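Local coordinates for DegV family protein (Eubacterium eligens, PDB 3FDJ) that is of unknown function but probably binds a fatty acid in a cleft between its two domains, at residues A8-I14 with T118-R123; F79-A85 with R111-S117; S158-L162 with V175-A179; V181-I187 with A198-G204. One frame throughout, in Å; residues are numbered along the deposited sequence.

Contact 1 (A8-I14 with T118-R123)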
loop_
_atom_site.group_PDB
_atom_site.type_symbol
_atom_site.label_atom_id
_atom_site.label_comp_id
_atom_site.label_asym_id
_atom_site.label_seq_id
_atom_site.Cartn_x
_atom_site.Cartn_y
_atom_site.Cartn_z
ATOM N N ALA A 8 -1.724 11.044 1.382
ATOM C CA ALA A 8 -2.068 9.654 1.085
ATOM C C ALA A 8 -2.848 9.061 2.216
ATOM O O ALA A 8 -2.695 9.467 3.358
ATOM C CB ALA A 8 -0.802 8.827 0.834
ATOM N N ASP A 9 -3.697 8.080 1.922
ATOM C CA ASP A 9 -4.234 7.312 3.015
ATOM C C ASP A 9 -3.163 6.424 3.672
ATOM O O ASP A 9 -2.107 6.125 3.092
ATOM C CB ASP A 9 -5.467 6.538 2.618
ATOM C CG ASP A 9 -5.165 5.435 1.683
ATOM O OD1 ASP A 9 -4.445 4.482 2.112
ATOM O OD2 ASP A 9 -5.681 5.491 0.536
ATOM N N SER A 10 -3.470 6.002 4.893
ATOM C CA SER A 10 -2.515 5.292 5.745
ATOM C C SER A 10 -2.144 3.888 5.235
ATOM O O SER A 10 -1.224 3.276 5.763
ATOM C CB SER A 10 -3.064 5.213 7.178
ATOM O OG SER A 10 -4.191 4.346 7.257
ATOM N N ALA A 11 -2.825 3.399 4.197
ATOM C CA ALA A 11 -2.389 2.166 3.518
ATOM C C ALA A 11 -1.009 2.319 2.869
ATOM O O ALA A 11 -0.426 1.313 2.468
ATOM C CB ALA A 11 -3.398 1.709 2.500
ATOM N N CYS A 12 -0.492 3.546 2.767
ATOM C CA CYS A 12 0.862 3.764 2.247
ATOM C C CYS A 12 1.964 3.384 3.245
ATOM O O CYS A 12 3.137 3.340 2.883
ATOM C CB CYS A 12 1.039 5.208 1.793
ATOM S SG CYS A 12 1.165 6.374 3.120
ATOM N N ASP A 13 1.574 3.121 4.495
ATOM C CA ASP A 13 2.469 2.644 5.582
ATOM C C ASP A 13 3.445 3.700 6.141
ATOM O O ASP A 13 4.169 3.402 7.098
ATOM C CB ASP A 13 3.297 1.395 5.176
ATOM C CG ASP A 13 2.441 0.231 4.636
ATOM O OD1 ASP A 13 1.488 -0.185 5.337
ATOM O OD2 ASP A 13 2.769 -0.297 3.529
ATOM N N ILE A 14 3.470 4.909 5.579
ATOM C CA ILE A 14 4.454 5.923 5.984
ATOM C C ILE A 14 3.755 7.157 6.518
ATOM O O ILE A 14 2.567 7.388 6.234
ATOM C CB ILE A 14 5.449 6.287 4.856
ATOM C CG1 ILE A 14 4.744 6.858 3.624
ATOM C CG2 ILE A 14 6.229 5.039 4.459
ATOM C CD1 ILE A 14 5.663 7.575 2.638
ATOM N N THR A 118 -1.750 -0.769 -3.257
ATOM C CA THR A 118 -1.661 -0.507 -1.822
ATOM C C THR A 118 -0.195 -0.465 -1.424
ATOM O O THR A 118 0.689 -0.822 -2.218
ATOM C CB THR A 118 -2.383 -1.600 -1.011
ATOM O OG1 THR A 118 -2.623 -1.118 0.319
ATOM C CG2 THR A 118 -1.566 -2.920 -0.987
ATOM N N GLY A 119 0.050 -0.035 -0.191
ATOM C CA GLY A 119 1.335 -0.183 0.466
ATOM C C GLY A 119 2.507 0.291 -0.354
ATOM O O GLY A 119 2.563 1.462 -0.730
ATOM N N PRO A 120 3.468 -0.616 -0.624
ATOM C CA PRO A 120 4.688 -0.146 -1.248
ATOM C C PRO A 120 4.523 0.433 -2.637
ATOM O O PRO A 120 5.364 1.224 -3.057
ATOM C CB PRO A 120 5.595 -1.389 -1.263
ATOM C CG PRO A 120 4.674 -2.529 -1.148
ATOM C CD PRO A 120 3.568 -2.026 -0.246
ATOM N N GLN A 121 3.467 0.056 -3.356
ATOM C CA GLN A 121 3.212 0.677 -4.659
ATOM C C GLN A 121 2.766 2.139 -4.495
ATOM O O GLN A 121 3.197 3.013 -5.265
ATOM C CB GLN A 121 2.223 -0.167 -5.482
ATOM C CG GLN A 121 2.102 0.240 -6.980
ATOM C CD GLN A 121 1.674 -0.907 -7.911
ATOM O OE1 GLN A 121 1.143 -1.925 -7.474
ATOM N NE2 GLN A 121 1.843 -0.703 -9.223
HETATM N N MSE A 122 1.942 2.402 -3.485
HETATM C CA MSE A 122 1.574 3.787 -3.110
HETATM C C MSE A 122 2.835 4.548 -2.717
HETATM O O MSE A 122 3.025 5.688 -3.148
HETATM C CB MSE A 122 0.553 3.818 -1.955
HETATM C CG MSE A 122 -0.780 3.197 -2.311
HETATM SE SE MSE A 122 -1.950 3.148 -0.795
HETATM C CE MSE A 122 -2.187 5.114 -0.542
ATOM N N ARG A 123 3.723 3.911 -1.946
ATOM C CA ARG A 123 4.999 4.553 -1.608
ATOM C C ARG A 123 5.825 4.929 -2.832
ATOM O O ARG A 123 6.338 6.048 -2.906
ATOM C CB ARG A 123 5.834 3.710 -0.632
ATOM C CG ARG A 123 7.073 4.411 -0.224
ATOM C CD ARG A 123 7.814 3.681 0.855
ATOM N NE ARG A 123 9.010 4.441 1.170
ATOM C CZ ARG A 123 9.677 4.370 2.319
ATOM N NH1 ARG A 123 9.291 3.549 3.310
ATOM N NH2 ARG A 123 10.731 5.157 2.483
#

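Contact 2 (F79-A85 with R111-S117)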
loop_
_atom_site.group_PDB
_atom_site.type_symbol
_atom_site.label_atom_id
_atom_site.label_comp_id
_atom_site.label_asym_id
_atom_site.label_seq_id
_atom_site.Cartn_x
_atom_site.Cartn_y
_atom_site.Cartn_z
ATOM N N PHE A 79 -1.461 16.587 -4.524
ATOM C CA PHE A 79 -1.626 15.255 -5.072
ATOM C C PHE A 79 -2.044 14.358 -3.923
ATOM O O PHE A 79 -1.444 14.387 -2.839
ATOM C CB PHE A 79 -0.343 14.726 -5.743
ATOM C CG PHE A 79 -0.022 15.395 -7.036
ATOM C CD1 PHE A 79 -0.705 15.059 -8.206
ATOM C CD2 PHE A 79 0.945 16.378 -7.100
ATOM C CE1 PHE A 79 -0.403 15.695 -9.397
ATOM C CE2 PHE A 79 1.231 17.045 -8.303
ATOM C CZ PHE A 79 0.547 16.709 -9.439
ATOM N N VAL A 80 -3.086 13.565 -4.165
ATOM C CA VAL A 80 -3.611 12.628 -3.177
ATOM C C VAL A 80 -3.478 11.230 -3.726
ATOM O O VAL A 80 -3.996 10.957 -4.818
ATOM C CB VAL A 80 -5.095 12.907 -2.876
ATOM C CG1 VAL A 80 -5.561 12.033 -1.702
ATOM C CG2 VAL A 80 -5.338 14.403 -2.562
ATOM N N VAL A 81 -2.804 10.331 -3.004
ATOM C CA VAL A 81 -2.681 8.935 -3.459
ATOM C C VAL A 81 -3.562 8.051 -2.589
ATOM O O VAL A 81 -3.523 8.146 -1.361
ATOM C CB VAL A 81 -1.218 8.467 -3.428
ATOM C CG1 VAL A 81 -1.086 7.005 -3.946
ATOM C CG2 VAL A 81 -0.337 9.423 -4.268
ATOM N N THR A 82 -4.399 7.236 -3.217
ATOM C CA THR A 82 -5.298 6.371 -2.470
ATOM C C THR A 82 -5.069 4.897 -2.787
ATOM O O THR A 82 -4.561 4.538 -3.832
ATOM C CB THR A 82 -6.812 6.672 -2.700
ATOM O OG1 THR A 82 -7.234 6.196 -3.982
ATOM C CG2 THR A 82 -7.142 8.200 -2.573
ATOM N N ILE A 83 -5.445 4.057 -1.836
ATOM C CA ILE A 83 -5.550 2.618 -2.036
ATOM C C ILE A 83 -6.579 2.358 -3.151
ATOM O O ILE A 83 -7.494 3.162 -3.389
ATOM C CB ILE A 83 -5.923 1.942 -0.692
ATOM C CG1 ILE A 83 -6.097 0.405 -0.814
ATOM C CG2 ILE A 83 -7.158 2.579 -0.133
ATOM C CD1 ILE A 83 -6.034 -0.289 0.547
ATOM N N THR A 84 -6.389 1.251 -3.858
ATOM C CA THR A 84 -7.219 0.867 -4.981
ATOM C C THR A 84 -8.726 1.092 -4.802
ATOM O O THR A 84 -9.366 0.654 -3.822
ATOM C CB THR A 84 -6.962 -0.605 -5.376
ATOM O OG1 THR A 84 -7.862 -0.961 -6.428
ATOM C CG2 THR A 84 -7.127 -1.552 -4.180
ATOM N N ALA A 85 -9.294 1.775 -5.787
ATOM C CA ALA A 85 -10.734 1.956 -5.852
ATOM C C ALA A 85 -11.426 0.618 -6.098
ATOM O O ALA A 85 -12.630 0.486 -5.898
ATOM C CB ALA A 85 -11.079 2.942 -6.960
ATOM N N ARG A 111 -5.309 16.646 -7.500
ATOM C CA ARG A 111 -5.399 15.435 -8.315
ATOM C C ARG A 111 -5.464 14.281 -7.353
ATOM O O ARG A 111 -4.563 14.125 -6.515
ATOM C CB ARG A 111 -4.191 15.286 -9.235
ATOM C CG ARG A 111 -4.008 13.860 -9.790
ATOM C CD ARG A 111 -5.142 13.435 -10.738
ATOM N NE ARG A 111 -5.160 11.975 -10.926
ATOM C CZ ARG A 111 -4.321 11.278 -11.703
ATOM N NH1 ARG A 111 -4.458 9.969 -11.783
ATOM N NH2 ARG A 111 -3.368 11.865 -12.423
ATOM N N VAL A 112 -6.532 13.496 -7.454
ATOM C CA VAL A 112 -6.641 12.263 -6.674
ATOM C C VAL A 112 -6.203 11.117 -7.588
ATOM O O VAL A 112 -6.746 10.964 -8.692
ATOM C CB VAL A 112 -8.040 12.025 -6.133
ATOM C CG1 VAL A 112 -8.058 10.748 -5.287
ATOM C CG2 VAL A 112 -8.565 13.231 -5.302
ATOM N N ILE A 113 -5.210 10.361 -7.112
ATOM C CA ILE A 113 -4.614 9.227 -7.836
ATOM C C ILE A 113 -5.084 7.925 -7.205
ATOM O O ILE A 113 -4.746 7.611 -6.062
ATOM C CB ILE A 113 -3.071 9.259 -7.823
ATOM C CG1 ILE A 113 -2.546 10.567 -8.400
ATOM C CG2 ILE A 113 -2.505 8.034 -8.594
ATOM C CD1 ILE A 113 -1.056 10.761 -8.154
ATOM N N ASP A 114 -5.893 7.183 -7.955
ATOM C CA ASP A 114 -6.223 5.807 -7.600
ATOM C C ASP A 114 -4.966 5.013 -7.915
ATOM O O ASP A 114 -4.603 4.866 -9.074
ATOM C CB ASP A 114 -7.388 5.308 -8.449
ATOM C CG ASP A 114 -7.673 3.809 -8.271
ATOM O OD1 ASP A 114 -7.098 3.180 -7.371
ATOM O OD2 ASP A 114 -8.471 3.283 -9.076
ATOM N N SER A 115 -4.294 4.522 -6.886
ATOM C CA SER A 115 -3.051 3.774 -7.090
ATOM C C SER A 115 -3.266 2.443 -7.765
ATOM O O SER A 115 -2.290 1.859 -8.224
ATOM C CB SER A 115 -2.329 3.522 -5.772
ATOM O OG SER A 115 -3.045 2.622 -4.937
ATOM N N LYS A 116 -4.509 1.936 -7.770
ATOM C CA LYS A 116 -4.803 0.591 -8.260
ATOM C C LYS A 116 -4.024 -0.466 -7.455
ATOM O O LYS A 116 -3.834 -1.592 -7.898
ATOM C CB LYS A 116 -4.485 0.476 -9.745
ATOM C CG LYS A 116 -5.083 1.570 -10.624
ATOM C CD LYS A 116 -4.715 1.256 -12.074
ATOM C CE LYS A 116 -5.034 2.352 -13.042
ATOM N NZ LYS A 116 -4.775 1.848 -14.429
ATOM N N SER A 117 -3.616 -0.102 -6.254
ATOM C CA SER A 117 -2.816 -0.974 -5.441
ATOM C C SER A 117 -2.858 -0.558 -3.962
ATOM O O SER A 117 -3.886 -0.101 -3.470
ATOM C CB SER A 117 -1.387 -0.952 -5.998
ATOM O OG SER A 117 -0.583 -1.997 -5.447
HETATM O O HOH W 1 -8.447 0.556 -9.011
#

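Contact 3 (S158-L162 with V175-A179). With NA (sodium ion), chain E.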
loop_
_atom_site.group_PDB
_atom_site.type_symbol
_atom_site.label_atom_id
_atom_site.label_comp_id
_atom_site.label_asym_id
_atom_site.label_seq_id
_atom_site.Cartn_x
_atom_site.Cartn_y
_atom_site.Cartn_z
ATOM N N SER A 158 3.126 -11.986 -0.421
ATOM C CA SER A 158 3.030 -13.344 0.100
ATOM C C SER A 158 2.376 -13.290 1.475
ATOM O O SER A 158 2.899 -12.651 2.402
ATOM C CB SER A 158 4.415 -13.971 0.181
ATOM O OG SER A 158 4.307 -15.324 0.601
ATOM N N LEU A 159 1.224 -13.931 1.605
ATOM C CA LEU A 159 0.409 -13.857 2.802
ATOM C C LEU A 159 0.269 -15.225 3.465
ATOM O O LEU A 159 -0.056 -16.206 2.805
ATOM C CB LEU A 159 -0.964 -13.289 2.460
ATOM C CG LEU A 159 -0.954 -12.000 1.649
ATOM C CD1 LEU A 159 -2.381 -11.489 1.449
ATOM C CD2 LEU A 159 -0.075 -10.914 2.335
ATOM N N LYS A 160 0.486 -15.284 4.773
ATOM C CA LYS A 160 0.395 -16.524 5.520
ATOM C C LYS A 160 -1.019 -16.796 5.988
ATOM O O LYS A 160 -1.350 -17.932 6.358
ATOM C CB LYS A 160 1.344 -16.491 6.728
ATOM C CG LYS A 160 2.800 -16.281 6.326
ATOM C CD LYS A 160 3.765 -16.597 7.465
ATOM C CE LYS A 160 5.218 -16.480 6.995
ATOM N NZ LYS A 160 6.155 -16.965 8.037
ATOM N N SER A 161 -1.836 -15.754 6.013
ATOM C CA SER A 161 -3.262 -15.876 6.332
ATOM C C SER A 161 -4.034 -14.812 5.573
ATOM O O SER A 161 -3.569 -13.679 5.478
ATOM C CB SER A 161 -3.486 -15.721 7.833
ATOM O OG SER A 161 -4.883 -15.609 8.145
ATOM N N LEU A 162 -5.204 -15.187 5.054
ATOM C CA LEU A 162 -6.083 -14.289 4.317
ATOM C C LEU A 162 -7.455 -14.217 4.976
ATOM O O LEU A 162 -8.440 -13.871 4.337
ATOM C CB LEU A 162 -6.196 -14.737 2.851
ATOM C CG LEU A 162 -4.885 -14.608 2.051
ATOM C CD1 LEU A 162 -4.028 -15.842 2.212
ATOM C CD2 LEU A 162 -5.164 -14.335 0.580
ATOM N N VAL A 175 -9.452 -19.147 -2.500
ATOM C CA VAL A 175 -8.108 -18.588 -2.464
ATOM C C VAL A 175 -7.592 -18.518 -1.031
ATOM O O VAL A 175 -6.489 -18.966 -0.764
ATOM C CB VAL A 175 -8.041 -17.218 -3.176
ATOM C CG1 VAL A 175 -6.749 -16.466 -2.799
ATOM C CG2 VAL A 175 -8.114 -17.435 -4.700
ATOM N N ALA A 176 -8.419 -18.036 -0.112
ATOM C CA ALA A 176 -8.025 -17.910 1.291
ATOM C C ALA A 176 -7.778 -19.260 1.949
ATOM O O ALA A 176 -6.916 -19.359 2.819
ATOM C CB ALA A 176 -9.066 -17.136 2.085
ATOM N N SER A 177 -8.511 -20.293 1.530
ATOM C CA SER A 177 -8.405 -21.605 2.177
ATOM C C SER A 177 -7.014 -22.225 2.070
ATOM O O SER A 177 -6.628 -22.995 2.933
ATOM C CB SER A 177 -9.449 -22.593 1.654
ATOM O OG SER A 177 -9.165 -22.944 0.320
ATOM N N ALA A 178 -6.274 -21.897 1.022
ATOM C CA ALA A 178 -4.924 -22.432 0.863
ATOM C C ALA A 178 -4.036 -22.099 2.060
ATOM O O ALA A 178 -3.255 -22.952 2.531
ATOM C CB ALA A 178 -4.285 -21.899 -0.401
ATOM N N ALA A 179 -4.179 -20.864 2.538
ATOM C CA ALA A 179 -3.312 -20.343 3.575
ATOM C C ALA A 179 -3.752 -20.835 4.933
ATOM O O ALA A 179 -3.063 -20.588 5.906
ATOM C CB ALA A 179 -3.246 -18.786 3.530
HETATM NA NA NA E . -0.654 -20.399 6.148
HETATM O O HOH W 2 -2.985 -19.133 8.000
HETATM O O HOH W 3 -5.339 -18.517 7.390
HETATM O O HOH W 4 -6.620 -17.779 5.059
HETATM O O HOH W 5 1.319 -20.221 6.928
HETATM O O HOH W 6 -1.288 -20.591 8.328
#

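Contact 4 (V181-I187 with A198-G204). With NA (sodium ion), chain E; ACY (acetic acid), chain F.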
loop_
_atom_site.group_PDB
_atom_site.type_symbol
_atom_site.label_atom_id
_atom_site.label_comp_id
_atom_site.label_asym_id
_atom_site.label_seq_id
_atom_site.Cartn_x
_atom_site.Cartn_y
_atom_site.Cartn_z
ATOM N N VAL A 181 -3.662 -23.879 5.765
ATOM C CA VAL A 181 -2.730 -24.964 6.066
ATOM C C VAL A 181 -1.437 -24.369 6.637
ATOM O O VAL A 181 -0.884 -23.421 6.072
ATOM C CB VAL A 181 -2.421 -25.806 4.804
ATOM C CG1 VAL A 181 -1.291 -26.812 5.047
ATOM C CG2 VAL A 181 -3.687 -26.533 4.348
ATOM N N LEU A 182 -0.973 -24.916 7.762
ATOM C CA LEU A 182 0.213 -24.362 8.450
ATOM C C LEU A 182 1.458 -24.497 7.580
ATOM O O LEU A 182 1.796 -25.597 7.136
ATOM C CB LEU A 182 0.449 -25.078 9.774
ATOM C CG LEU A 182 1.558 -24.488 10.662
ATOM C CD1 LEU A 182 1.132 -23.121 11.223
ATOM C CD2 LEU A 182 1.908 -25.452 11.759
ATOM N N GLY A 183 2.135 -23.371 7.350
ATOM C CA GLY A 183 3.331 -23.335 6.506
ATOM C C GLY A 183 3.096 -23.002 5.037
ATOM O O GLY A 183 4.053 -22.937 4.255
ATOM N N ILE A 184 1.831 -22.824 4.644
ATOM C CA ILE A 184 1.497 -22.432 3.288
ATOM C C ILE A 184 1.167 -20.946 3.242
ATOM O O ILE A 184 0.338 -20.474 4.013
ATOM C CB ILE A 184 0.288 -23.232 2.711
ATOM C CG1 ILE A 184 0.601 -24.713 2.689
ATOM C CG2 ILE A 184 -0.029 -22.777 1.275
ATOM C CD1 ILE A 184 1.878 -25.061 1.897
ATOM N N SER A 185 1.813 -20.241 2.310
ATOM C CA SER A 185 1.475 -18.867 1.966
ATOM C C SER A 185 0.850 -18.784 0.590
ATOM O O SER A 185 1.085 -19.649 -0.244
ATOM C CB SER A 185 2.741 -18.028 1.951
ATOM O OG SER A 185 3.322 -17.983 3.235
ATOM N N VAL A 186 0.070 -17.733 0.357
ATOM C CA VAL A 186 -0.472 -17.424 -0.955
ATOM C C VAL A 186 0.263 -16.244 -1.519
ATOM O O VAL A 186 0.454 -15.222 -0.827
ATOM C CB VAL A 186 -1.966 -17.106 -0.917
ATOM C CG1 VAL A 186 -2.465 -16.569 -2.291
ATOM C CG2 VAL A 186 -2.747 -18.346 -0.452
ATOM N N ILE A 187 0.709 -16.402 -2.762
ATOM C CA ILE A 187 1.396 -15.340 -3.483
ATOM C C ILE A 187 0.379 -14.627 -4.377
ATOM O O ILE A 187 -0.397 -15.266 -5.095
ATOM C CB ILE A 187 2.538 -15.913 -4.361
ATOM C CG1 ILE A 187 3.559 -16.653 -3.508
ATOM C CG2 ILE A 187 3.238 -14.770 -5.130
ATOM C CD1 ILE A 187 4.595 -17.437 -4.371
ATOM N N ALA A 198 -4.561 -13.922 -7.071
ATOM C CA ALA A 198 -3.700 -14.963 -6.506
ATOM C C ALA A 198 -2.910 -15.646 -7.636
ATOM O O ALA A 198 -3.470 -16.022 -8.654
ATOM C CB ALA A 198 -4.544 -15.981 -5.702
ATOM N N ILE A 199 -1.604 -15.749 -7.453
ATOM C CA ILE A 199 -0.692 -16.313 -8.435
ATOM C C ILE A 199 -0.457 -17.787 -8.113
ATOM O O ILE A 199 -0.309 -18.612 -9.005
ATOM C CB ILE A 199 0.688 -15.589 -8.376
ATOM C CG1 ILE A 199 0.612 -14.233 -9.072
ATOM C CG2 ILE A 199 1.795 -16.472 -9.000
ATOM C CD1 ILE A 199 1.878 -13.439 -8.962
ATOM N N GLY A 200 -0.399 -18.110 -6.835
ATOM C CA GLY A 200 -0.172 -19.470 -6.414
ATOM C C GLY A 200 0.159 -19.596 -4.947
ATOM O O GLY A 200 0.164 -18.643 -4.230
ATOM N N LYS A 201 0.423 -20.817 -4.514
ATOM C CA LYS A 201 0.725 -21.085 -3.107
ATOM C C LYS A 201 2.195 -21.353 -2.993
ATOM O O LYS A 201 2.873 -21.646 -3.985
ATOM C CB LYS A 201 -0.053 -22.302 -2.622
ATOM C CG LYS A 201 0.523 -23.614 -3.074
ATOM C CD LYS A 201 -0.412 -24.745 -2.849
ATOM C CE LYS A 201 0.174 -25.777 -1.969
ATOM N NZ LYS A 201 -0.894 -26.698 -1.514
ATOM N N CYS A 202 2.694 -21.321 -1.769
ATOM C CA CYS A 202 4.083 -21.503 -1.573
ATOM C C CYS A 202 4.398 -22.092 -0.205
ATOM O O CYS A 202 3.927 -21.585 0.804
ATOM C CB CYS A 202 4.694 -20.126 -1.715
ATOM S SG CYS A 202 6.374 -20.198 -1.837
ATOM N N ARG A 203 5.185 -23.169 -0.159
ATOM C CA ARG A 203 5.648 -23.712 1.120
ATOM C C ARG A 203 7.087 -23.289 1.462
ATOM O O ARG A 203 8.072 -23.920 1.014
ATOM C CB ARG A 203 5.557 -25.244 1.159
ATOM C CG ARG A 203 5.994 -25.802 2.528
ATOM C CD ARG A 203 5.665 -27.290 2.765
ATOM N NE ARG A 203 4.303 -27.454 3.271
ATOM C CZ ARG A 203 3.911 -27.202 4.523
ATOM N NH1 ARG A 203 2.634 -27.362 4.848
ATOM N NH2 ARG A 203 4.774 -26.789 5.448
ATOM N N GLY A 204 7.194 -22.241 2.261
ATOM C CA GLY A 204 8.449 -21.829 2.861
ATOM C C GLY A 204 9.143 -20.693 2.150
ATOM O O GLY A 204 8.885 -20.420 0.972
HETATM NA NA NA E . -0.654 -20.399 6.148
HETATM C C ACY F . 1.954 -28.697 1.314
HETATM O O ACY F . 1.294 -28.383 2.332
HETATM O OXT ACY F . 3.129 -28.296 1.107
HETATM C CH3 ACY F . 1.296 -29.599 0.302
HETATM O O HOH W 7 5.336 -20.418 3.529
HETATM O O HOH W 5 1.319 -20.221 6.928
HETATM O O HOH W 6 -1.288 -20.591 8.328
#

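Contact 1 (A8-I14 with T118-R123)
The selenomethionine M122 is the chief bump in this contact, and the hollow it fills is the concave side of the turn that follows strand 5-9. M122 SE lies 3.9 Å from A11 CB, while M122 CE reaches 4.0 Å from C12 CB and 4.2 Å from A8 CB. Long and unbranched, the side chain can thread into a space walled by two alanines and a cysteine, where bulkier residues would leave less room. M122 CE also comes within 3.5 Å of D9 OD1, which is occupied in an Asx turn by A11 N, 2.9 Å away from D9 OD1; D9 OD2 bonds to the backbone of I83. Here the loop leaving a strand of an alpha/beta sheet meets the N-terminus of helix 120-134, with G119 as N-cap residue. G119 fits into a tight gap: G119 CA is 3.4 Å from D13 OD2, and a CB would crowd that oxygen and clash with P120; D13 OD1 is held by G259 N. Its positive phi also suits glycine. So close an approach lets G119 N make a weak hydrogen bond to A11 O at 3.0 Å. Beside it, A11 CB, small enough to sit flush, rests 3.7 Å from T118 OG1. At the other end R123 extends beside I14, R123 NH1 3.6 Å from I14 CG2, while its guanidinium forms a salt bridge with E127 and a cation-pi contact with Y256.

Contact 2 (F79-A85 with R111-S117)
Strands 77-82 and 109-114 lie side by side in parallel, the two strands of a beta-alpha-beta crossover whose helix is 90-102; their short axes are 4.6 Å apart at closest and 21° from aligned. The segment opens, inside strand 109-114, with R111, whose O accepts from V80 N at 2.8 Å. R111 CB lies 3.6 Å from F79 CD1, but the charged end leads away to D143 and D147. V112, on the opposite face of the sheet, places CG2 4.2 Å from V80 CB and CG1 3.8 Å from T82 CG2; beta-branched residues suit such extended backbone. I113 carries the central pairing, its N bonding to V80 O at 2.7 Å and its O accepting from T82 N at 2.9 Å. I113 CD1 fills the space between F79 CD1 (4.3 Å) and V81 CG2 (4.2 Å), facing helix 139-150. D114 pairs with T82, and its carboxylate reaches the loops: OD1 takes K116 N at 2.9 Å in an Asx turn and A85 N at 3.1 Å, and a water joins OD2 to T84 OG1, which also bonds to G194 O. S115 is small enough to turn inward and gives both N (3.1 Å) and OG (2.7 Å) to T82 O, while its OG accepts from S117 N in an ST turn. K116 directs its CA-to-CB bond away from 79-85, as befits an exposed lysine. Finally S117 O receives T84 N at 2.9 Å.

Contact 3 (S158-L162 with V175-A179)
L162 and A179 bury the most surface here, and A176 comes next. L162 CD1 presses to 3.3 Å from A179 CB, and L162 CB rests 3.8 Å from A176 CB: a large branched side chain set against two small ones, the alanines letting the backbones close in, L162 CA 5.1 Å from A176 CA and S161 CA 5.2 Å from A179 CA. Between these backbones a water accepts from L162 N at 3.0 Å and donates to A176 O at 2.8 Å. A179 has a second role, through its carbonyl. A179 O (2.4 Å) and K160 O (2.6 Å) both bind the sodium ion, which is why K160 O and A179 O tolerate lying so close together; another water donates to both. I184 O and two waters complete the five oxygen ligands of the ion, while the CA-to-CB bond of the exposed K160 points away from 175-179. The contact thus ties the end of strand 153-159 to segment 175-179, which lies on helix 173-177, with L162 as N-cap of helix 163-167 and also touching V186 of strand 184-190.

Contact 4 (V181-I187 with A198-G204)
Backbone hydrogen bonds dominate this beta hairpin of strands 184-190 and 196-203, which run antiparallel. S185 and C202 form a hydrogen-bonded pair, S185 N to C202 O at 2.9 Å and C202 N to S185 O at 2.8 Å. Further along, I187 N bonds to G200 O at 2.7 Å, and I187 O takes I199 N at 2.7 Å and, weakly, G200 N at 3.3 Å: a classic beta bulge, two residues facing one. Apolar contacts come next. I187 CD1 meets C202 CB at 3.8 Å on the face covered by helix 205-219, and V186 CG1 lies 4.0 Å from A198 CB. Side-chain polar bonds gather at the type II turn V181 to I184, where R203 NH1 donates to L182 O at 3.0 Å. G183 passes beneath that guanidinium, where a CB would clash with R203 NH2; its backbone angles also call for glycine. The remaining interactions involve bound species: I184 O coordinates sodium at 2.4 Å, and R203 NE (to OXT, 2.6 Å) and NH1 (to O, 3.0 Å) hold an acetic acid molecule, probably from the crystallisation liquor. Neutral oxygens, the I184 carbonyl among them, thus hold the cation, whereas the exposed arginine offers a planar, positively charged fork that suits the two oxygens of a carboxyl group.

The four contacts fall into two pairs. Contacts 1 and 2 have centres 10 Å apart and share the sheet containing neighbouring strands 5-9 and 77-82; along the chain contact 2 opens and closes before 118-123 returns to 8-14, and D9 links the two by bonding to I83. Contacts 3 and 4 follow in series, with centres 6 Å apart. They share the other sheet, where strands 153-159 and 184-190 pair through L159 and V186, and together supply all three protein ligands of one sodium ion. Between the pairs, centres lie 21 to 28 Å apart without touching. This separation matches two alpha/beta halves, with contact 1 near the chain's centre, where a DegV ligand cleft would be expected.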